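Long-range contacts in cycloalternan-forming enzyme (Listeria monocytogenes serovar 1/2a, PDB 5F7U), which is a multidomain member of glycosyl hydrolase family 31, built around a TIM barrel with several beta-rich domains attached: residues Tyr493-Gln499 with Glu540-Gly544; Asp745-Ile751 with Thr791-Lys797. The protein carries 1 engineered substitution. All blocks are in the same frame, centred on the assembly; numbering follows the deposited sequence.

The two contacts follow one another along the chain: contact 1 is complete at Gly544 before contact 2 begins at Asp745. They share no strand, helix or sheet. Contact 1 joins two loops of the TIM-barrel domain, one between helix 469-481 and strand 505-506, the other after barrel strand 534-536. Contact 2 pairs strands 746-748 and 794-797 within the antiparallel sheet of the family 31 C-terminal domain. The centres of contact 1 and contact 2 are about 44 Å apart and the nearest atoms of contact 1 and contact 2 about 25 Å apart, on opposite sides of the chain's centre. Contact 1 thus joins loops at the barrel and contact 2 adjacent strands of a separate sheet, with no direct touch between them.

Contact 1: Tyr493-Gln499 with Glu540-Gly544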
loop_
_atom_site.group_PDB
_atom_site.type_symbol
_atom_site.label_atom_id
_atom_site.label_comp_id
_atom_site.label_asym_id
_atom_site.label_seq_id
_atom_site.Cartn_x
_atom_site.Cartn_y
_atom_site.Cartn_z
ATOM N N TYR A 493 8.196 -32.247 2.830
ATOM C CA TYR A 493 8.638 -31.092 3.601
ATOM C C TYR A 493 7.587 -30.747 4.640
ATOM O O TYR A 493 6.401 -30.598 4.305
ATOM C CB TYR A 493 8.901 -29.875 2.708
ATOM C CG TYR A 493 9.024 -28.602 3.506
ATOM C CD1 TYR A 493 10.191 -28.330 4.235
ATOM C CD2 TYR A 493 7.972 -27.687 3.570
ATOM C CE1 TYR A 493 10.303 -27.176 5.004
ATOM C CE2 TYR A 493 8.077 -26.525 4.337
ATOM C CZ TYR A 493 9.241 -26.281 5.043
ATOM O OH TYR A 493 9.360 -25.135 5.794
ATOM N N ARG A 494 8.023 -30.615 5.889
ATOM C CA ARG A 494 7.151 -30.112 6.962
ATOM C C ARG A 494 7.663 -28.791 7.521
ATOM O O ARG A 494 8.866 -28.586 7.603
ATOM C CB ARG A 494 7.028 -31.131 8.095
ATOM C CG ARG A 494 6.444 -32.466 7.649
ATOM C CD ARG A 494 6.592 -33.538 8.715
ATOM N NE ARG A 494 5.996 -34.787 8.250
ATOM C CZ ARG A 494 4.728 -35.144 8.455
ATOM N NH1 ARG A 494 3.907 -34.365 9.142
ATOM N NH2 ARG A 494 4.280 -36.295 7.962
ATOM N N VAL A 495 6.734 -27.910 7.895
ATOM C CA VAL A 495 7.045 -26.642 8.571
ATOM C C VAL A 495 7.846 -26.941 9.858
ATOM O O VAL A 495 7.466 -27.842 10.623
ATOM C CB VAL A 495 5.741 -25.879 8.909
ATOM C CG1 VAL A 495 6.017 -24.628 9.722
ATOM C CG2 VAL A 495 4.998 -25.503 7.632
ATOM N N PRO A 496 8.955 -26.201 10.107
ATOM C CA PRO A 496 9.767 -26.456 11.316
ATOM C C PRO A 496 8.914 -26.460 12.588
ATOM O O PRO A 496 7.987 -25.651 12.709
ATOM C CB PRO A 496 10.736 -25.266 11.333
ATOM C CG PRO A 496 10.904 -24.931 9.885
ATOM C CD PRO A 496 9.524 -25.101 9.302
ATOM N N ALA A 497 9.233 -27.381 13.503
ATOM C CA ALA A 497 8.369 -27.726 14.644
ATOM C C ALA A 497 7.940 -26.538 15.529
ATOM O O ALA A 497 6.820 -26.522 16.045
ATOM C CB ALA A 497 9.007 -28.843 15.467
ATOM N N SER A 498 8.801 -25.523 15.639
ATOM C CA SER A 498 8.554 -24.364 16.497
ATOM C C SER A 498 7.636 -23.288 15.893
ATOM O O SER A 498 7.211 -22.376 16.594
ATOM C CB SER A 498 9.899 -23.748 16.902
ATOM O OG SER A 498 10.518 -23.121 15.779
ATOM N N GLN A 499 7.326 -23.400 14.601
ATOM C CA GLN A 499 6.617 -22.337 13.893
ATOM C C GLN A 499 5.113 -22.548 13.888
ATOM O O GLN A 499 4.620 -23.584 14.347
ATOM C CB GLN A 499 7.140 -22.195 12.458
ATOM C CG GLN A 499 8.653 -22.075 12.359
ATOM C CD GLN A 499 9.198 -20.831 13.027
ATOM O OE1 GLN A 499 8.556 -19.785 13.061
ATOM N NE2 GLN A 499 10.398 -20.942 13.567
ATOM N N GLU A 540 4.308 -17.726 4.879
ATOM C CA GLU A 540 5.714 -17.430 5.235
ATOM C C GLU A 540 6.362 -18.668 5.869
ATOM O O GLU A 540 6.968 -18.591 6.942
ATOM C CB GLU A 540 5.797 -16.235 6.208
ATOM C CG GLU A 540 4.889 -15.040 5.855
ATOM C CD GLU A 540 3.468 -15.136 6.416
ATOM O OE1 GLU A 540 2.719 -14.146 6.339
ATOM O OE2 GLU A 540 3.070 -16.185 6.965
ATOM N N MET A 541 6.211 -19.811 5.211
ATOM C CA MET A 541 6.386 -21.091 5.851
ATOM C C MET A 541 7.437 -21.982 5.180
ATOM O O MET A 541 7.615 -23.116 5.582
ATOM C CB MET A 541 5.037 -21.820 5.876
ATOM C CG MET A 541 4.037 -21.156 6.799
ATOM S SD MET A 541 2.360 -21.576 6.297
ATOM C CE MET A 541 1.484 -20.990 7.746
ATOM N N VAL A 542 8.138 -21.444 4.184
ATOM C CA VAL A 542 9.191 -22.207 3.489
ATOM C C VAL A 542 10.549 -21.943 4.135
ATOM O O VAL A 542 11.118 -20.852 3.998
ATOM C CB VAL A 542 9.250 -21.875 1.972
ATOM C CG1 VAL A 542 10.454 -22.551 1.315
ATOM C CG2 VAL A 542 7.968 -22.300 1.278
ATOM N N TRP A 543 11.067 -22.963 4.809
ATOM C CA TRP A 543 12.431 -22.947 5.325
ATOM C C TRP A 543 13.228 -24.098 4.706
ATOM O O TRP A 543 12.660 -24.999 4.074
ATOM C CB TRP A 543 12.403 -23.091 6.848
ATOM C CG TRP A 543 12.148 -21.798 7.611
ATOM C CD1 TRP A 543 13.084 -20.855 7.960
ATOM C CD2 TRP A 543 10.901 -21.336 8.139
ATOM N NE1 TRP A 543 12.496 -19.837 8.666
ATOM C CE2 TRP A 543 11.159 -20.106 8.800
ATOM C CE3 TRP A 543 9.589 -21.838 8.119
ATOM C CZ2 TRP A 543 10.155 -19.373 9.435
ATOM C CZ3 TRP A 543 8.598 -21.124 8.747
ATOM C CH2 TRP A 543 8.882 -19.894 9.403
ATOM N N GLY A 544 14.537 -24.073 4.941
ATOM C CA GLY A 544 15.424 -25.195 4.601
ATOM C C GLY A 544 15.982 -24.984 3.209
ATOM O O GLY A 544 15.236 -24.761 2.262
#
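The CA atoms of Val495 and Met541, 6.2 Å apart, are the nearest CA pair between two irregular loops, and no strand pairing joins them. The polar link comes from Tyr493. With its CG anti to the backbone N (chi1 166°), the ring extends toward segment 540-544 and its hydroxyl bridges two backbone groups there. OH of Tyr493 donates to O of Met541 over 2.7 Å, lying in the carbonyl plane, and accepts from N of Trp543 at 2.9 Å with an N-H...O angle of 163°. One hydroxyl thus uses both its donor and its acceptor capacity, which fixes the direction of its proton and pins the backbone around Val542.

The apolar part centres on Trp543. CD of Pro496 reaches CE3 of Trp543 at 3.5 Å, approaching the indole obliquely, while CG of Gln499 lies over a face of the six-membered ring, 4.1 Å from its centroid and 29° off the normal, a CH-pi contact. A type I turn from Pro496 to Gln499, closed by Gln499 N to Pro496 O at 3.0 Å, carries both residues to the same indole. Beside it, CG2 of Val495 meets CB of Met541 at 4.1 Å. Outside the pair, Asp16 accepts from NE1 of Trp543, and Arg559 makes a cation-pi contact with the indole. The side chain of Met541 is about 7 Å from a bound alpha-D-glucopyranose. Segment 540-544 follows the fourth strand of the barrel, 534-536, and leads to helix 555-577, the position of a beta-alpha loop in a TIM barrel.

Contact 2: Asp745-Ile751 with Thr791-Lys797; sequences DLLVAPI and TLPVFAK
Leu747 and Phe795 form a hydrogen-bonded antiparallel pair, with N of Leu747 2.7 Å from O of Phe795 and the reciprocal bond at 2.9 Å between N of Phe795 and O of Leu747. The N-to-C directions of the short strands 746-748 and 794-797 are 154° apart, close to antiparallel. Bonds from Lys797 N to Asp745 O and from Ala749 N to Pro793 O extend the ladder. The two valines lie side by side, CG2 of Val748 4.0 Å from CG1 of Val794. These are inner strands of the antiparallel sheet in the family 31 C-terminal domain, flanked by strands 740-742 and 767-770. Lys797 starts with CB 3.5 Å from O of Asp745. Its CG stands anti to the backbone N (chi1 -173°), and a bend at chi3 (74°) brings CE to 3.7 Å from OD1 of Asp745. At the tip, NZ of Lys797 is 4.4 Å from OD1 of Asp745, beyond a salt bridge, and bonds to O of Asp744. CD of Pro793 lies 3.2 Å from O of Ala749, which is buried here and has no hydrogen-bond partner in the model. Phe795 sets its ring edge toward O of Leu747; its ring plane is roughly perpendicular to that of His777, and the Phe795 side chain is about 5 Å from a bound alpha-D-glucopyranose.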
loop_
_atom_site.group_PDB
_atom_site.type_symbol
_atom_site.label_atom_id
_atom_site.label_comp_id
_atom_site.label_asym_id
_atom_site.label_seq_id
_atom_site.Cartn_x
_atom_site.Cartn_y
_atom_site.Cartn_z
ATOM N N ASP A 745 -7.318 13.274 -6.186
ATOM C CA ASP A 745 -7.706 14.633 -5.789
ATOM C C ASP A 745 -7.762 14.971 -4.315
ATOM O O ASP A 745 -7.829 16.159 -3.985
ATOM C CB ASP A 745 -9.068 14.963 -6.369
ATOM C CG ASP A 745 -9.094 14.818 -7.848
ATOM O OD1 ASP A 745 -8.288 15.489 -8.510
ATOM O OD2 ASP A 745 -9.919 14.012 -8.333
ATOM N N LEU A 746 -7.765 13.963 -3.441
ATOM C CA LEU A 746 -8.033 14.220 -2.023
ATOM C C LEU A 746 -6.768 14.082 -1.236
ATOM O O LEU A 746 -6.048 13.093 -1.389
ATOM C CB LEU A 746 -9.100 13.284 -1.451
ATOM C CG LEU A 746 -10.510 13.371 -2.058
ATOM C CD1 LEU A 746 -11.406 12.303 -1.420
ATOM C CD2 LEU A 746 -11.091 14.778 -1.904
ATOM N N LEU A 747 -6.485 15.112 -0.435
ATOM C CA LEU A 747 -5.382 15.045 0.511
ATOM C C LEU A 747 -5.984 14.734 1.876
ATOM O O LEU A 747 -6.823 15.506 2.404
ATOM C CB LEU A 747 -4.578 16.352 0.510
ATOM C CG LEU A 747 -3.223 16.400 1.259
ATOM C CD1 LEU A 747 -2.480 17.660 0.834
ATOM C CD2 LEU A 747 -3.350 16.364 2.785
ATOM N N VAL A 748 -5.575 13.601 2.455
ATOM C CA VAL A 748 -6.149 13.155 3.734
ATOM C C VAL A 748 -5.074 13.239 4.812
ATOM O O VAL A 748 -3.973 12.740 4.618
ATOM C CB VAL A 748 -6.655 11.682 3.653
ATOM C CG1 VAL A 748 -7.209 11.209 4.991
ATOM C CG2 VAL A 748 -7.702 11.535 2.561
ATOM N N ALA A 749 -5.423 13.795 5.978
ATOM C CA ALA A 749 -4.463 13.950 7.059
ATOM C C ALA A 749 -4.974 13.359 8.374
ATOM O O ALA A 749 -5.507 14.076 9.210
ATOM C CB ALA A 749 -4.081 15.427 7.196
ATOM N N PRO A 750 -4.816 12.026 8.563
ATOM C CA PRO A 750 -5.385 11.464 9.787
ATOM C C PRO A 750 -4.585 11.883 11.018
ATOM O O PRO A 750 -3.416 12.266 10.899
ATOM C CB PRO A 750 -5.296 9.959 9.558
ATOM C CG PRO A 750 -4.122 9.788 8.680
ATOM C CD PRO A 750 -4.145 10.992 7.746
ATOM N N ILE A 751 -5.238 11.868 12.172
ATOM C CA ILE A 751 -4.566 12.200 13.424
ATOM C C ILE A 751 -4.132 10.868 14.022
ATOM O O ILE A 751 -4.981 10.065 14.463
ATOM C CB ILE A 751 -5.485 12.989 14.397
ATOM C CG1 ILE A 751 -5.673 14.446 13.954
ATOM C CG2 ILE A 751 -4.838 13.071 15.782
ATOM C CD1 ILE A 751 -6.568 14.681 12.757
ATOM N N THR A 791 -13.199 14.617 13.974
ATOM C CA THR A 791 -12.877 15.425 12.786
ATOM C C THR A 791 -11.649 14.895 12.054
ATOM O O THR A 791 -10.626 14.576 12.680
ATOM C CB THR A 791 -12.653 16.892 13.227
ATOM O OG1 THR A 791 -13.868 17.385 13.810
ATOM C CG2 THR A 791 -12.226 17.810 12.070
ATOM N N LEU A 792 -11.747 14.842 10.728
ATOM C CA LEU A 792 -10.628 14.406 9.880
ATOM C C LEU A 792 -10.365 15.468 8.812
ATOM O O LEU A 792 -11.235 15.696 7.984
ATOM C CB LEU A 792 -11.004 13.076 9.183
ATOM C CG LEU A 792 -10.012 12.471 8.180
ATOM C CD1 LEU A 792 -8.823 11.868 8.910
ATOM C CD2 LEU A 792 -10.693 11.386 7.377
ATOM N N PRO A 793 -9.163 16.080 8.782
ATOM C CA PRO A 793 -8.873 17.053 7.700
ATOM C C PRO A 793 -8.782 16.338 6.351
ATOM O O PRO A 793 -7.972 15.428 6.199
ATOM C CB PRO A 793 -7.491 17.618 8.074
ATOM C CG PRO A 793 -7.279 17.229 9.511
ATOM C CD PRO A 793 -8.043 15.954 9.732
ATOM N N VAL A 794 -9.634 16.718 5.399
ATOM C CA VAL A 794 -9.568 16.186 4.023
ATOM C C VAL A 794 -9.782 17.354 3.067
ATOM O O VAL A 794 -10.727 18.118 3.248
ATOM C CB VAL A 794 -10.615 15.082 3.725
ATOM C CG1 VAL A 794 -10.409 14.535 2.312
ATOM C CG2 VAL A 794 -10.504 13.907 4.711
ATOM N N PHE A 795 -8.913 17.472 2.061
ATOM C CA PHE A 795 -8.937 18.605 1.129
ATOM C C PHE A 795 -8.941 18.147 -0.319
ATOM O O PHE A 795 -8.266 17.169 -0.674
ATOM C CB PHE A 795 -7.714 19.499 1.330
ATOM C CG PHE A 795 -7.418 19.814 2.771
ATOM C CD1 PHE A 795 -6.709 18.903 3.561
ATOM C CD2 PHE A 795 -7.847 21.029 3.343
ATOM C CE1 PHE A 795 -6.440 19.182 4.896
ATOM C CE2 PHE A 795 -7.555 21.321 4.674
ATOM C CZ PHE A 795 -6.852 20.393 5.451
ATOM N N ALA A 796 -9.686 18.867 -1.155
ATOM C CA ALA A 796 -9.686 18.595 -2.591
ATOM C C ALA A 796 -8.750 19.543 -3.316
ATOM O O ALA A 796 -8.749 20.738 -3.068
ATOM C CB ALA A 796 -11.091 18.729 -3.166
ATOM N N LYS A 797 -8.002 18.971 -4.250
ATOM C CA LYS A 797 -7.066 19.672 -5.129
ATOM C C LYS A 797 -7.825 20.548 -6.116
ATOM O O LYS A 797 -8.937 20.211 -6.527
ATOM C CB LYS A 797 -6.298 18.598 -5.889
ATOM C CG LYS A 797 -5.153 19.058 -6.744
ATOM C CD LYS A 797 -4.310 17.840 -7.121
ATOM C CE LYS A 797 -4.941 16.944 -8.168
ATOM N NZ LYS A 797 -3.922 15.916 -8.576
#